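Local coordinates for AMP-dependent synthetase and ligase (Xenorhabdus doucetiae, PDB 6QSR), which forms a dehydratase heterocomplex with a FabA/FabZ-type partner and takes part in the biosynthesis of aryl polyene pigments, at residues 43-48 with 68-73. Residues are numbered along the deposited sequence; the frame is centred on the assembly and turned at random.
Sequences AQIDWV and VKFQFP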
# COMPACT_ATOMS: atom_id res chain seq x y z
N ALA A 43 -3.78 2.10 -2.57
CA ALA A 43 -4.92 2.85 -3.12
C ALA A 43 -6.11 1.94 -3.37
O ALA A 43 -7.26 2.33 -3.13
CB ALA A 43 -4.52 3.57 -4.40
N GLN A 44 -5.82 0.72 -3.82
CA GLN A 44 -6.83 -0.31 -4.04
C GLN A 44 -7.50 -0.73 -2.73
O GLN A 44 -8.72 -0.93 -2.68
CB GLN A 44 -6.22 -1.53 -4.75
CG GLN A 44 -5.68 -1.22 -6.15
CD GLN A 44 -4.93 -2.40 -6.76
OE1 GLN A 44 -5.46 -3.50 -6.84
NE2 GLN A 44 -3.69 -2.16 -7.19
N ILE A 45 -6.72 -0.79 -1.66
CA ILE A 45 -7.25 -1.07 -0.31
C ILE A 45 -8.06 0.14 0.19
O ILE A 45 -9.15 -0.03 0.76
CB ILE A 45 -6.13 -1.46 0.67
CG1 ILE A 45 -5.50 -2.79 0.23
CG2 ILE A 45 -6.66 -1.61 2.09
CD1 ILE A 45 -4.09 -2.99 0.71
N ASP A 46 -7.54 1.34 -0.07
CA ASP A 46 -8.18 2.60 0.34
C ASP A 46 -9.63 2.70 -0.17
O ASP A 46 -10.53 2.99 0.60
CB ASP A 46 -7.33 3.81 -0.10
CG ASP A 46 -7.75 5.10 0.58
OD1 ASP A 46 -7.54 5.24 1.80
OD2 ASP A 46 -8.26 6.00 -0.11
N TRP A 47 -9.85 2.39 -1.45
CA TRP A 47 -11.19 2.47 -2.04
C TRP A 47 -12.13 1.36 -1.55
O TRP A 47 -13.30 1.61 -1.29
CB TRP A 47 -11.11 2.45 -3.58
CG TRP A 47 -10.22 3.51 -4.14
CD1 TRP A 47 -9.89 4.72 -3.57
CD2 TRP A 47 -9.54 3.47 -5.40
NE1 TRP A 47 -9.03 5.41 -4.39
CE2 TRP A 47 -8.80 4.67 -5.52
CE3 TRP A 47 -9.47 2.53 -6.43
CZ2 TRP A 47 -8.01 4.96 -6.65
CZ3 TRP A 47 -8.67 2.81 -7.55
CH2 TRP A 47 -7.95 4.02 -7.64
N VAL A 48 -11.60 0.15 -1.39
CA VAL A 48 -12.35 -0.93 -0.74
C VAL A 48 -12.90 -0.45 0.61
O VAL A 48 -14.09 -0.60 0.89
CB VAL A 48 -11.51 -2.22 -0.60
CG1 VAL A 48 -12.16 -3.21 0.36
CG2 VAL A 48 -11.35 -2.87 -1.97
N VAL A 68 -3.80 -10.23 0.99
CA VAL A 68 -4.03 -9.48 -0.25
C VAL A 68 -3.02 -9.93 -1.30
O VAL A 68 -1.87 -10.20 -0.98
CB VAL A 68 -3.97 -7.95 -0.03
CG1 VAL A 68 -2.60 -7.49 0.48
CG2 VAL A 68 -4.36 -7.23 -1.31
N LYS A 69 -3.47 -10.03 -2.55
CA LYS A 69 -2.63 -10.40 -3.68
C LYS A 69 -2.85 -9.39 -4.79
O LYS A 69 -3.98 -9.14 -5.19
CB LYS A 69 -2.95 -11.81 -4.18
CG LYS A 69 -2.89 -12.89 -3.10
CD LYS A 69 -1.97 -14.05 -3.47
CE LYS A 69 -1.42 -14.76 -2.24
NZ LYS A 69 -2.47 -15.52 -1.50
N PHE A 70 -1.75 -8.80 -5.26
CA PHE A 70 -1.77 -7.90 -6.39
C PHE A 70 -1.10 -8.66 -7.52
O PHE A 70 0.13 -8.83 -7.52
CB PHE A 70 -1.02 -6.62 -6.06
CG PHE A 70 -1.57 -5.88 -4.88
CD1 PHE A 70 -0.94 -5.94 -3.64
CD2 PHE A 70 -2.75 -5.15 -5.00
CE1 PHE A 70 -1.45 -5.26 -2.55
CE2 PHE A 70 -3.27 -4.47 -3.91
CZ PHE A 70 -2.62 -4.52 -2.68
N GLN A 71 -1.90 -9.12 -8.47
CA GLN A 71 -1.41 -10.05 -9.49
C GLN A 71 -1.33 -9.49 -10.91
O GLN A 71 -0.90 -10.21 -11.82
CB GLN A 71 -2.25 -11.34 -9.45
CG GLN A 71 -3.67 -11.23 -9.99
CD GLN A 71 -4.58 -12.33 -9.46
OE1 GLN A 71 -5.01 -12.29 -8.31
NE2 GLN A 71 -4.87 -13.32 -10.30
N PHE A 72 -1.71 -8.22 -11.11
CA PHE A 72 -1.56 -7.55 -12.42
C PHE A 72 -1.42 -6.04 -12.21
O PHE A 72 -2.19 -5.47 -11.43
CB PHE A 72 -2.78 -7.85 -13.30
CG PHE A 72 -2.55 -7.58 -14.77
CD1 PHE A 72 -2.93 -6.37 -15.34
CD2 PHE A 72 -1.96 -8.55 -15.58
CE1 PHE A 72 -2.72 -6.12 -16.70
CE2 PHE A 72 -1.75 -8.31 -16.94
CZ PHE A 72 -2.13 -7.09 -17.49
N PRO A 73 -0.45 -5.38 -12.89
CA PRO A 73 -0.29 -3.94 -12.69
C PRO A 73 -1.41 -3.12 -13.32
O PRO A 73 -1.89 -3.46 -14.41
CB PRO A 73 1.05 -3.61 -13.35
CG PRO A 73 1.34 -4.73 -14.29
CD PRO A 73 0.45 -5.89 -13.96
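F70, at the end of strand 61-70, pushes the edge of its ring between the side chains of Q44 and I45 on helix 41-56. Its CB leaves the strand toward the helix, and CG, anti to the carbonyl carbon (chi1 -58°), carries the ring on in that direction. CD2 then meets the amide of Q44, with OE1 3.7 Å away. One atom further, CE2 lies 3.9 Å from Q44 CD. At the tip, CZ touches I45 CD1 at 4.0 Å, the two side chains crossing at nearly a right angle. Q44 OE1 and I45 CD1 both sit near the plane of the ring, so the helix meets its rim rather than a face; the Q44 amide is turned 77° from that plane. Q44 OE1 is hydrogen-bonded to S111 of strand 109-118, which F70 also touches. The contact thus joins the central helix of the hot-dog fold to the sheet that wraps it, near the partner dehydratase chain: I45 also packs on I80 of that chain, and V68 and K69 pair with one of its strands. The chemistry is mainly dispersion, and the buried carbonyl oxygen, satisfied by S111, may gain a little from facing the slightly positive C-H rim of the phenyl ring.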